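Local coordinates for protein 6-phospho-beta-glucosidase BglT (Thermotoga maritima, PDB 1UP7) that hydrolyses cellobiose 6'-phosphate to glucose 6-phosphate and glucose as an NAD+- and Mn2+-dependent family 4 glycoside hydrolase, at residues T141-G145 and L192-S196; L163-N169 and S294-A300; K313-T319 and L334-V340. One frame throughout, in Å; residues are numbered along the deposited sequence.

Interaction 1: residues T141-G145 and L192-S196; sequences TNPSG and LNHLS. With NAD (nicotinamide-adenine-dinucleotide), chain I; G6P (6-O-phosphono-alpha-D-glucopyranose), chain J.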
loop_
_atom_site.group_PDB
_atom_site.type_symbol
_atom_site.label_atom_id
_atom_site.label_comp_id
_atom_site.label_asym_id
_atom_site.label_seq_id
_atom_site.Cartn_x
_atom_site.Cartn_y
_atom_site.Cartn_z
ATOM N N THR A 141 21.706 11.801 20.171
ATOM C CA THR A 141 21.678 13.205 19.776
ATOM C C THR A 141 20.293 13.638 19.336
ATOM O O THR A 141 19.689 13.018 18.460
ATOM C CB THR A 141 22.663 13.434 18.630
ATOM O OG1 THR A 141 23.988 13.252 19.136
ATOM C CG2 THR A 141 22.617 14.925 18.118
ATOM N N ASN A 142 19.783 14.701 19.957
ATOM C CA ASN A 142 18.452 15.171 19.618
ATOM C C ASN A 142 18.441 16.183 18.491
ATOM O O ASN A 142 19.426 16.876 18.301
ATOM C CB ASN A 142 17.694 15.623 20.853
ATOM C CG ASN A 142 16.956 14.461 21.519
ATOM O OD1 ASN A 142 16.286 13.636 20.835
ATOM N ND2 ASN A 142 17.093 14.364 22.838
ATOM N N PRO A 143 17.353 16.232 17.710
ATOM C CA PRO A 143 16.187 15.362 17.900
ATOM C C PRO A 143 16.420 14.001 17.268
ATOM O O PRO A 143 16.649 13.872 16.062
ATOM C CB PRO A 143 15.057 16.123 17.194
ATOM C CG PRO A 143 15.701 16.889 16.147
ATOM C CD PRO A 143 17.162 17.140 16.557
ATOM N N SER A 144 16.338 12.987 18.111
ATOM C CA SER A 144 16.815 11.659 17.758
ATOM C C SER A 144 15.997 10.968 16.667
ATOM O O SER A 144 16.600 10.350 15.793
ATOM C CB SER A 144 16.930 10.796 19.034
ATOM O OG SER A 144 17.425 9.513 18.729
ATOM N N GLY A 145 14.653 11.031 16.752
ATOM C CA GLY A 145 13.777 10.384 15.792
ATOM C C GLY A 145 13.892 11.045 14.420
ATOM O O GLY A 145 13.871 10.358 13.381
ATOM N N LEU A 192 6.220 8.752 17.133
ATOM C CA LEU A 192 7.506 9.307 16.823
ATOM C C LEU A 192 8.194 9.517 18.168
ATOM O O LEU A 192 7.557 9.620 19.202
ATOM C CB LEU A 192 7.309 10.634 16.103
ATOM C CG LEU A 192 7.317 10.661 14.567
ATOM C CD1 LEU A 192 6.926 9.375 13.843
ATOM C CD2 LEU A 192 6.571 11.869 14.044
ATOM N N ASN A 193 9.506 9.542 18.138
ATOM C CA ASN A 193 10.296 10.006 19.268
ATOM C C ASN A 193 9.750 11.305 19.875
ATOM O O ASN A 193 9.550 12.285 19.169
ATOM C CB ASN A 193 11.736 10.175 18.783
ATOM C CG ASN A 193 12.715 10.483 19.903
ATOM O OD1 ASN A 193 13.493 11.419 19.784
ATOM N ND2 ASN A 193 12.689 9.700 20.983
ATOM N N HIS A 194 9.478 11.310 21.176
ATOM C CA HIS A 194 8.783 12.434 21.826
ATOM C C HIS A 194 7.374 12.694 21.363
ATOM O O HIS A 194 6.860 13.792 21.589
ATOM C CB HIS A 194 9.590 13.731 21.675
ATOM C CG HIS A 194 10.940 13.628 22.290
ATOM N ND1 HIS A 194 12.098 13.936 21.615
ATOM C CD2 HIS A 194 11.319 13.139 23.495
ATOM C CE1 HIS A 194 13.133 13.695 22.402
ATOM N NE2 HIS A 194 12.684 13.201 23.544
ATOM N N LEU A 195 6.747 11.691 20.753
ATOM C CA LEU A 195 5.416 11.813 20.181
ATOM C C LEU A 195 4.857 10.400 20.034
ATOM O O LEU A 195 4.551 9.926 18.940
ATOM C CB LEU A 195 5.515 12.512 18.839
ATOM C CG LEU A 195 4.241 13.149 18.302
ATOM C CD1 LEU A 195 4.024 14.530 18.864
ATOM C CD2 LEU A 195 4.268 13.174 16.804
ATOM N N SER A 196 4.782 9.714 21.163
ATOM C CA SER A 196 4.506 8.300 21.182
ATOM C C SER A 196 3.337 8.003 22.107
ATOM O O SER A 196 2.985 8.831 22.968
ATOM C CB SER A 196 5.765 7.539 21.629
ATOM O OG SER A 196 6.129 7.890 22.970
HETATM P PA NAD I . 26.233 18.179 26.132
HETATM O O1A NAD I . 26.098 19.630 25.900
HETATM O O2A NAD I . 26.976 17.777 27.425
HETATM O O5B NAD I . 27.024 17.633 24.827
HETATM C C5B NAD I . 27.726 16.419 24.895
HETATM C C4B NAD I . 29.134 16.594 24.342
HETATM O O4B NAD I . 29.101 16.741 22.924
HETATM C C3B NAD I . 29.896 17.799 24.879
HETATM O O3B NAD I . 31.033 17.319 25.581
HETATM C C2B NAD I . 30.306 18.588 23.633
HETATM O O2B NAD I . 31.614 19.112 23.735
HETATM C C1B NAD I . 30.267 17.495 22.580
HETATM N N9A NAD I . 30.130 17.960 21.203
HETATM C C8A NAD I . 29.445 19.047 20.696
HETATM N N7A NAD I . 29.599 19.009 19.354
HETATM C C5A NAD I . 30.302 17.920 18.994
HETATM C C6A NAD I . 30.748 17.418 17.778
HETATM N N6A NAD I . 30.481 18.029 16.629
HETATM N N1A NAD I . 31.500 16.249 17.763
HETATM C C2A NAD I . 31.816 15.602 18.946
HETATM N N3A NAD I . 31.394 16.126 20.144
HETATM C C4A NAD I . 30.657 17.260 20.159
HETATM O O3 NAD I . 24.733 17.597 26.130
HETATM P PN NAD I . 24.186 16.228 26.757
HETATM O O1N NAD I . 23.170 16.682 27.739
HETATM O O2N NAD I . 25.228 15.309 27.161
HETATM O O5D NAD I . 23.475 15.494 25.526
HETATM C C5D NAD I . 24.052 15.332 24.243
HETATM C C4D NAD I . 22.922 15.006 23.254
HETATM O O4D NAD I . 22.232 13.800 23.578
HETATM C C3D NAD I . 21.854 16.090 23.227
HETATM O O3D NAD I . 21.507 16.241 21.884
HETATM C C2D NAD I . 20.692 15.513 24.029
HETATM O O2D NAD I . 19.409 15.985 23.655
HETATM C C1D NAD I . 20.849 14.017 23.877
HETATM N N1N NAD I . 20.668 13.353 25.171
HETATM C C2N NAD I . 21.691 12.509 25.540
HETATM C C3N NAD I . 21.657 11.818 26.726
HETATM C C7N NAD I . 22.824 10.924 27.075
HETATM O O7N NAD I . 22.657 9.621 27.601
HETATM N N7N NAD I . 24.062 11.394 26.858
HETATM C C4N NAD I . 20.543 12.005 27.548
HETATM C C5N NAD I . 19.482 12.859 27.186
HETATM C C6N NAD I . 19.560 13.540 25.971
HETATM C C1 G6P J . 13.907 13.466 28.722
HETATM C C2 G6P J . 13.891 13.232 27.187
HETATM C C3 G6P J . 15.284 13.484 26.611
HETATM C C4 G6P J . 15.636 14.935 26.896
HETATM C C5 G6P J . 15.703 15.122 28.424
HETATM C C6 G6P J . 16.007 16.573 28.770
HETATM O O1 G6P J . 12.627 13.314 29.363
HETATM O O2 G6P J . 13.480 11.918 26.813
HETATM O O3 G6P J . 15.376 13.179 25.215
HETATM O O4 G6P J . 16.839 15.306 26.221
HETATM O O5 G6P J . 14.450 14.763 29.062
HETATM O O6 G6P J . 16.751 16.666 29.975
HETATM P P G6P J . 17.703 17.934 30.259
HETATM O O1P G6P J . 18.477 17.599 31.514
HETATM O O2P G6P J . 16.974 19.248 30.495
HETATM O O3P G6P J . 18.630 18.063 29.084
#

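Interaction 2: residues L163-N169 and S294-A300; sequences LCNVPIN and SMYSTAA. With NAD (nicotinamide-adenine-dinucleotide), chain I; G6P (6-O-phosphono-alpha-D-glucopyranose), chain J.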
loop_
_atom_site.group_PDB
_atom_site.type_symbol
_atom_site.label_atom_id
_atom_site.label_comp_id
_atom_site.label_asym_id
_atom_site.label_seq_id
_atom_site.Cartn_x
_atom_site.Cartn_y
_atom_site.Cartn_z
ATOM N N LEU A 163 17.574 6.213 19.528
ATOM C CA LEU A 163 17.147 5.848 20.873
ATOM C C LEU A 163 16.664 7.069 21.617
ATOM O O LEU A 163 17.026 8.174 21.283
ATOM C CB LEU A 163 18.320 5.267 21.627
ATOM C CG LEU A 163 18.173 3.911 22.256
ATOM C CD1 LEU A 163 17.768 2.909 21.198
ATOM C CD2 LEU A 163 19.496 3.552 22.878
ATOM N N CYS A 164 15.861 6.848 22.644
ATOM C CA CYS A 164 15.389 7.901 23.535
ATOM C C CYS A 164 15.080 7.176 24.845
ATOM O O CYS A 164 15.064 5.928 24.858
ATOM C CB CYS A 164 14.174 8.584 22.885
ATOM S SG CYS A 164 13.086 9.576 23.929
ATOM N N ASN A 165 14.875 7.919 25.943
ATOM C CA ASN A 165 14.686 7.269 27.255
ATOM C C ASN A 165 13.252 7.082 27.747
ATOM O O ASN A 165 13.055 6.441 28.778
ATOM C CB ASN A 165 15.569 7.876 28.384
ATOM C CG ASN A 165 15.123 9.299 28.823
ATOM O OD1 ASN A 165 14.392 9.981 28.099
ATOM N ND2 ASN A 165 15.612 9.755 29.980
ATOM N N VAL A 166 12.248 7.600 27.040
ATOM C CA VAL A 166 10.869 7.426 27.550
ATOM C C VAL A 166 10.341 5.990 27.564
ATOM O O VAL A 166 9.733 5.586 28.563
ATOM C CB VAL A 166 9.797 8.507 27.063
ATOM C CG1 VAL A 166 10.457 9.772 26.426
ATOM C CG2 VAL A 166 8.721 7.909 26.168
ATOM N N PRO A 167 10.618 5.181 26.529
ATOM C CA PRO A 167 10.158 3.790 26.554
ATOM C C PRO A 167 10.728 3.076 27.758
ATOM O O PRO A 167 9.940 2.528 28.554
ATOM C CB PRO A 167 10.700 3.194 25.248
ATOM C CG PRO A 167 10.929 4.390 24.334
ATOM C CD PRO A 167 11.385 5.478 25.293
ATOM N N ILE A 168 12.044 3.114 27.956
ATOM C CA ILE A 168 12.608 2.396 29.108
ATOM C C ILE A 168 12.126 2.913 30.438
ATOM O O ILE A 168 11.937 2.146 31.384
ATOM C CB ILE A 168 14.164 2.309 29.097
ATOM C CG1 ILE A 168 14.616 1.212 30.088
ATOM C CG2 ILE A 168 14.860 3.708 29.374
ATOM C CD1 ILE A 168 15.918 0.582 29.690
ATOM N N ASN A 169 11.900 4.211 30.528
ATOM C CA ASN A 169 11.380 4.756 31.767
ATOM C C ASN A 169 9.980 4.255 32.027
ATOM O O ASN A 169 9.658 3.906 33.159
ATOM C CB ASN A 169 11.415 6.288 31.748
ATOM C CG ASN A 169 12.796 6.822 32.044
ATOM O OD1 ASN A 169 13.494 6.294 32.905
ATOM N ND2 ASN A 169 13.208 7.855 31.318
ATOM N N SER A 294 18.367 10.371 32.409
ATOM C CA SER A 294 18.666 9.104 33.037
ATOM C C SER A 294 18.027 7.866 32.364
ATOM O O SER A 294 16.951 7.922 31.718
ATOM C CB SER A 294 18.379 9.179 34.536
ATOM O OG SER A 294 19.382 10.022 35.129
ATOM N N MET A 295 18.720 6.744 32.536
ATOM C CA MET A 295 18.372 5.473 31.923
ATOM C C MET A 295 18.576 5.403 30.418
ATOM O O MET A 295 18.384 4.349 29.793
ATOM C CB MET A 295 17.020 4.954 32.408
ATOM C CG MET A 295 17.209 4.144 33.694
ATOM S SD MET A 295 15.748 3.211 34.268
ATOM C CE MET A 295 14.712 3.240 32.926
ATOM N N TYR A 296 19.016 6.498 29.821
ATOM C CA TYR A 296 19.490 6.441 28.441
ATOM C C TYR A 296 20.595 5.389 28.386
ATOM O O TYR A 296 20.678 4.608 27.433
ATOM C CB TYR A 296 20.081 7.791 28.037
ATOM C CG TYR A 296 19.206 8.698 27.160
ATOM C CD1 TYR A 296 18.331 9.628 27.722
ATOM C CD2 TYR A 296 19.305 8.673 25.770
ATOM C CE1 TYR A 296 17.544 10.489 26.905
ATOM C CE2 TYR A 296 18.529 9.532 24.960
ATOM C CZ TYR A 296 17.670 10.426 25.538
ATOM O OH TYR A 296 16.917 11.264 24.746
ATOM N N SER A 297 21.424 5.357 29.432
ATOM C CA SER A 297 22.538 4.414 29.600
ATOM C C SER A 297 22.158 2.968 29.449
ATOM O O SER A 297 22.728 2.239 28.630
ATOM C CB SER A 297 23.069 4.529 31.034
ATOM O OG SER A 297 22.298 3.711 31.933
ATOM N N THR A 298 21.251 2.532 30.313
ATOM C CA THR A 298 20.748 1.179 30.251
ATOM C C THR A 298 20.179 0.914 28.865
ATOM O O THR A 298 20.394 -0.174 28.318
ATOM C CB THR A 298 19.664 0.926 31.316
ATOM O OG1 THR A 298 20.205 1.219 32.604
ATOM C CG2 THR A 298 19.366 -0.589 31.441
ATOM N N ALA A 299 19.455 1.874 28.286
ATOM C CA ALA A 299 18.780 1.559 27.032
ATOM C C ALA A 299 19.844 1.245 25.972
ATOM O O ALA A 299 19.698 0.300 25.207
ATOM C CB ALA A 299 17.836 2.679 26.585
ATOM N N ALA A 300 20.928 2.013 25.972
ATOM C CA ALA A 300 21.971 1.816 24.990
ATOM C C ALA A 300 22.784 0.536 25.213
ATOM O O ALA A 300 23.084 -0.184 24.253
ATOM C CB ALA A 300 22.880 3.030 24.922
HETATM P PA NAD I . 26.233 18.179 26.132
HETATM O O1A NAD I . 26.098 19.630 25.900
HETATM O O2A NAD I . 26.976 17.777 27.425
HETATM O O5B NAD I . 27.024 17.633 24.827
HETATM C C5B NAD I . 27.726 16.419 24.895
HETATM C C4B NAD I . 29.134 16.594 24.342
HETATM O O4B NAD I . 29.101 16.741 22.924
HETATM C C3B NAD I . 29.896 17.799 24.879
HETATM O O3B NAD I . 31.033 17.319 25.581
HETATM C C2B NAD I . 30.306 18.588 23.633
HETATM O O2B NAD I . 31.614 19.112 23.735
HETATM C C1B NAD I . 30.267 17.495 22.580
HETATM N N9A NAD I . 30.130 17.960 21.203
HETATM C C8A NAD I . 29.445 19.047 20.696
HETATM N N7A NAD I . 29.599 19.009 19.354
HETATM C C5A NAD I . 30.302 17.920 18.994
HETATM C C6A NAD I . 30.748 17.418 17.778
HETATM N N6A NAD I . 30.481 18.029 16.629
HETATM N N1A NAD I . 31.500 16.249 17.763
HETATM C C2A NAD I . 31.816 15.602 18.946
HETATM N N3A NAD I . 31.394 16.126 20.144
HETATM C C4A NAD I . 30.657 17.260 20.159
HETATM O O3 NAD I . 24.733 17.597 26.130
HETATM P PN NAD I . 24.186 16.228 26.757
HETATM O O1N NAD I . 23.170 16.682 27.739
HETATM O O2N NAD I . 25.228 15.309 27.161
HETATM O O5D NAD I . 23.475 15.494 25.526
HETATM C C5D NAD I . 24.052 15.332 24.243
HETATM C C4D NAD I . 22.922 15.006 23.254
HETATM O O4D NAD I . 22.232 13.800 23.578
HETATM C C3D NAD I . 21.854 16.090 23.227
HETATM O O3D NAD I . 21.507 16.241 21.884
HETATM C C2D NAD I . 20.692 15.513 24.029
HETATM O O2D NAD I . 19.409 15.985 23.655
HETATM C C1D NAD I . 20.849 14.017 23.877
HETATM N N1N NAD I . 20.668 13.353 25.171
HETATM C C2N NAD I . 21.691 12.509 25.540
HETATM C C3N NAD I . 21.657 11.818 26.726
HETATM C C7N NAD I . 22.824 10.924 27.075
HETATM O O7N NAD I . 22.657 9.621 27.601
HETATM N N7N NAD I . 24.062 11.394 26.858
HETATM C C4N NAD I . 20.543 12.005 27.548
HETATM C C5N NAD I . 19.482 12.859 27.186
HETATM C C6N NAD I . 19.560 13.540 25.971
HETATM C C1 G6P J . 13.907 13.466 28.722
HETATM C C2 G6P J . 13.891 13.232 27.187
HETATM C C3 G6P J . 15.284 13.484 26.611
HETATM C C4 G6P J . 15.636 14.935 26.896
HETATM C C5 G6P J . 15.703 15.122 28.424
HETATM C C6 G6P J . 16.007 16.573 28.770
HETATM O O1 G6P J . 12.627 13.314 29.363
HETATM O O2 G6P J . 13.480 11.918 26.813
HETATM O O3 G6P J . 15.376 13.179 25.215
HETATM O O4 G6P J . 16.839 15.306 26.221
HETATM O O5 G6P J . 14.450 14.763 29.062
HETATM O O6 G6P J . 16.751 16.666 29.975
HETATM P P G6P J . 17.703 17.934 30.259
HETATM O O1P G6P J . 18.477 17.599 31.514
HETATM O O2P G6P J . 16.974 19.248 30.495
HETATM O O3P G6P J . 18.630 18.063 29.084
#

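Interaction 3: residues K313-T319 and L334-V340; sequences KIHIVNT and LEIPCYV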
loop_
_atom_site.group_PDB
_atom_site.type_symbol
_atom_site.label_atom_id
_atom_site.label_comp_id
_atom_site.label_asym_id
_atom_site.label_seq_id
_atom_site.Cartn_x
_atom_site.Cartn_y
_atom_site.Cartn_z
ATOM N N LYS A 313 15.689 -10.265 21.866
ATOM C CA LYS A 313 15.068 -9.512 22.950
ATOM C C LYS A 313 14.333 -8.327 22.366
ATOM O O LYS A 313 14.650 -7.910 21.254
ATOM C CB LYS A 313 16.119 -9.073 23.964
ATOM C CG LYS A 313 16.906 -10.250 24.593
ATOM C CD LYS A 313 16.371 -10.644 25.950
ATOM C CE LYS A 313 15.845 -12.086 25.967
ATOM N NZ LYS A 313 16.548 -12.983 26.960
ATOM N N ILE A 314 13.344 -7.809 23.092
ATOM C CA ILE A 314 12.583 -6.667 22.628
ATOM C C ILE A 314 13.155 -5.362 23.134
ATOM O O ILE A 314 13.398 -5.202 24.313
ATOM C CB ILE A 314 11.107 -6.791 23.016
ATOM C CG1 ILE A 314 10.526 -8.133 22.509
ATOM C CG2 ILE A 314 10.307 -5.509 22.587
ATOM C CD1 ILE A 314 10.821 -8.458 21.047
ATOM N N HIS A 315 13.363 -4.432 22.209
ATOM C CA HIS A 315 13.743 -3.060 22.520
ATOM C C HIS A 315 12.915 -2.089 21.712
ATOM O O HIS A 315 12.709 -2.307 20.519
ATOM C CB HIS A 315 15.231 -2.838 22.218
ATOM C CG HIS A 315 16.116 -3.640 23.101
ATOM N ND1 HIS A 315 16.352 -3.299 24.417
ATOM C CD2 HIS A 315 16.723 -4.834 22.901
ATOM C CE1 HIS A 315 17.113 -4.225 24.973
ATOM N NE2 HIS A 315 17.355 -5.163 24.071
ATOM N N ILE A 316 12.446 -1.030 22.360
ATOM C CA ILE A 316 11.719 -0.005 21.652
ATOM C C ILE A 316 12.700 1.005 21.132
ATOM O O ILE A 316 13.441 1.612 21.878
ATOM C CB ILE A 316 10.637 0.657 22.500
ATOM C CG1 ILE A 316 9.665 -0.403 23.037
ATOM C CG2 ILE A 316 9.910 1.682 21.642
ATOM C CD1 ILE A 316 8.717 0.104 24.131
ATOM N N VAL A 317 12.664 1.213 19.831
ATOM C CA VAL A 317 13.783 1.787 19.121
ATOM C C VAL A 317 13.220 2.611 17.948
ATOM O O VAL A 317 12.088 2.391 17.543
ATOM C CB VAL A 317 14.666 0.562 18.726
ATOM C CG1 VAL A 317 14.906 0.374 17.212
ATOM C CG2 VAL A 317 15.904 0.452 19.622
ATOM N N ASN A 318 13.965 3.599 17.452
ATOM C CA ASN A 318 13.547 4.344 16.248
ATOM C C ASN A 318 14.076 3.698 14.995
ATOM O O ASN A 318 15.289 3.547 14.827
ATOM C CB ASN A 318 13.985 5.810 16.258
ATOM C CG ASN A 318 13.309 6.593 17.327
ATOM O OD1 ASN A 318 12.349 7.336 17.088
ATOM N ND2 ASN A 318 13.781 6.414 18.541
ATOM N N THR A 319 13.156 3.341 14.105
ATOM C CA THR A 319 13.470 2.551 12.935
ATOM C C THR A 319 12.285 2.613 11.966
ATOM O O THR A 319 11.213 3.127 12.339
ATOM C CB THR A 319 13.776 1.117 13.388
ATOM O OG1 THR A 319 14.345 0.396 12.296
ATOM C CG2 THR A 319 12.495 0.351 13.716
ATOM N N LEU A 334 9.542 5.225 12.936
ATOM C CA LEU A 334 8.748 5.312 14.142
ATOM C C LEU A 334 9.572 4.826 15.327
ATOM O O LEU A 334 10.609 4.186 15.155
ATOM C CB LEU A 334 7.499 4.422 14.017
ATOM C CG LEU A 334 6.578 4.731 12.838
ATOM C CD1 LEU A 334 5.477 3.670 12.756
ATOM C CD2 LEU A 334 6.027 6.145 12.933
ATOM N N GLU A 335 9.085 5.120 16.526
ATOM C CA GLU A 335 9.629 4.535 17.751
ATOM C C GLU A 335 8.673 3.397 18.165
ATOM O O GLU A 335 7.526 3.651 18.511
ATOM C CB GLU A 335 9.772 5.642 18.815
ATOM C CG GLU A 335 10.392 5.213 20.137
ATOM C CD GLU A 335 10.648 6.403 21.065
ATOM O OE1 GLU A 335 9.758 6.771 21.866
ATOM O OE2 GLU A 335 11.760 6.980 20.969
ATOM N N ILE A 336 9.150 2.159 18.091
ATOM C CA ILE A 336 8.308 0.947 18.111
ATOM C C ILE A 336 9.115 -0.229 18.680
ATOM O O ILE A 336 10.355 -0.217 18.610
ATOM C CB ILE A 336 7.790 0.580 16.674
ATOM C CG1 ILE A 336 8.954 0.645 15.644
ATOM C CG2 ILE A 336 6.611 1.481 16.253
ATOM C CD1 ILE A 336 8.563 0.229 14.170
ATOM N N PRO A 337 8.434 -1.234 19.233
ATOM C CA PRO A 337 9.098 -2.418 19.766
ATOM C C PRO A 337 9.664 -3.286 18.656
ATOM O O PRO A 337 8.963 -3.568 17.679
ATOM C CB PRO A 337 7.958 -3.170 20.457
ATOM C CG PRO A 337 6.861 -2.133 20.639
ATOM C CD PRO A 337 6.974 -1.314 19.397
ATOM N N CYS A 338 10.921 -3.705 18.806
ATOM C CA CYS A 338 11.610 -4.532 17.813
ATOM C C CYS A 338 12.286 -5.736 18.446
ATOM O O CYS A 338 12.689 -5.710 19.603
ATOM C CB CYS A 338 12.663 -3.729 17.035
ATOM S SG CYS A 338 11.962 -2.315 16.182
ATOM N N TYR A 339 12.362 -6.801 17.659
ATOM C CA TYR A 339 13.030 -8.019 18.052
ATOM C C TYR A 339 14.487 -7.823 17.650
ATOM O O TYR A 339 14.815 -7.641 16.480
ATOM C CB TYR A 339 12.414 -9.200 17.324
ATOM C CG TYR A 339 13.078 -10.528 17.578
ATOM C CD1 TYR A 339 12.894 -11.204 18.783
ATOM C CD2 TYR A 339 13.849 -11.138 16.594
ATOM C CE1 TYR A 339 13.463 -12.425 19.006
ATOM C CE2 TYR A 339 14.417 -12.387 16.796
ATOM C CZ TYR A 339 14.227 -13.025 18.009
ATOM O OH TYR A 339 14.802 -14.257 18.228
ATOM N N VAL A 340 15.358 -7.815 18.634
ATOM C CA VAL A 340 16.737 -7.426 18.400
ATOM C C VAL A 340 17.615 -8.668 18.601
ATOM O O VAL A 340 17.600 -9.306 19.668
ATOM C CB VAL A 340 17.163 -6.246 19.325
ATOM C CG1 VAL A 340 18.651 -5.964 19.209
ATOM C CG2 VAL A 340 16.370 -4.982 19.005
HETATM O O HOH W 1 13.985 4.623 21.758
#

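Interaction 1: residues T141-G145 and L192-S196
The backbones approach most closely at the start of helix 144-155, where the CA atoms of Gly-145 and Asn-193 lie 4.9 Å apart. A cis peptide bond precedes Pro-143, the N-cap residue, while Leu-192 to Leu-195 form a type II beta turn that carries Asn-193 toward the start of the helix and His-194 toward Asn-142. Gly-145 N donates to Asn-193 OD1 (3.3 Å); an ideal CB on Gly-145 would clash with Asn-193 CB, so this approach depends on glycine. Asn-142 OD1 accepts from Ser-144 N (2.8 Å) in an Asx turn. Asn-142 N donates to NAD O3D (3.0 Å, 173°), and Asn-142 ND2 to NAD O2D (2.9 Å) and G6P O3 (3.2 Å). His-194 NE2 shares a hydrogen bond with G6P O3 (3.2 Å), so both segments hold the sugar 3-hydroxyl beside the NAD ribose in the active site. His-194 binds Mn2+ in the enzyme, although these coordinates contain no metal. Leu-192 packs on helix 355-376 and strand 333-341, Asn-193 ND2 bonds Glu-335 on that strand, and Ser-144 OG bonds Leu-163 O.

Interaction 2: residues L163-N169 and S294-A300
This is a packing contact at the active site between two segments that each lead into a helix, joining the loop after strand 160-162 and residues 166-169 of helix 166-177 to the beginning of helix 296-308; it buries 527 Å². The apolar part is formed by Ile-168 CG1 against Met-295 CE (3.5 Å), Ile-168 CG2 against Ala-299 CB (4.2 Å) and Leu-163 CD2 against Ala-300 CB (4.0 Å). Nearer the ligands, Asn-165 ND2 donates to Ser-294 O (2.9 Å, 167°) and also bonds Gly-292 O, while Asn-165 OD1 accepts a very short hydrogen bond from G6P O2 (2.5 Å). The Tyr-296 ring lies between Asn-165 N and Cys-164 C on one face and NAD C5N on the other, with Tyr-296 CE1 3.1 Å from NAD C5N; Tyr-296 OH shares a 2.5 Å hydrogen bond with G6P O3. The CA-to-CB bond of Cys-164, a Mn2+-binding residue (no metal is present here), points away from segment 294-300. Leu-163 packs on Val-317 and Pro-167 on Ile-316 of strand 313-320, while Val-166 and Pro-167 touch Tyr-189 of strand 185-190.

Interaction 3: residues K313-T319 and L334-V340
Apolar side chains pack on both faces of this antiparallel strand pair. On one, Ile-314 CG2 meets Pro-337 CB (3.9 Å) and Ile-316 CG1 meets Pro-337 CG (4.1 Å); on the other, Cys-338 SG lies 4.1 Å from Val-317 CG1 and 3.7 Å from Thr-319 CG2. Between the faces runs a ladder of eight backbone hydrogen bonds, two in each hydrogen-bonded pair, from Val-340 N to Lys-313 O (2.7 Å) at one end to Leu-334 N to Thr-319 O (2.7 Å) at the other. CA-H...O contacts such as Asn-318 CA to Leu-334 O (3.1 Å) supplement it. Pro-337 lacks an amide hydrogen but occupies a non-hydrogen-bonded pair with Ile-316, so the ladder is unbroken. At the polar edge, Asn-318 ND2 donates to Glu-335 OE2 (3.2 Å) and also bonds Gly-162 O, while Glu-335 OE1 bonds Tyr-189. Backbone bonding thus sets the register, so side chains are available for other contacts: Ile-314 and Tyr-339 pack on the second subunit, and Glu-335 lies beside Cys-164.

How the interactions relate
Interactions 1 and 3 are largely buried and interaction 2 partly so, yet their chemistry differs. Interaction 1, whose centre lies about 5 Å from the centre of the chain, is small and polar; interaction 2 combines apolar helix packing with ligand bonds; interaction 3, the largest by buried area, rests on a backbone ladder and touches neither ligand. Interactions 1 and 2 alternate along the chain, each joining the Rossmann-type N-terminal part to the C-terminal part of the family 4 fold, and both bond G6P O3. Interaction 3 belongs to the C-terminal part but meets both, through a probable hydrogen bond between Asn-193 ND2 and Glu-335 OE2 (2.9 Å) and apolar packing of Leu-163 CD1 on Val-317 CG2 (3.5 Å). Helix 296-308 and strand 313-320 are consecutive, linking interactions 2 and 3.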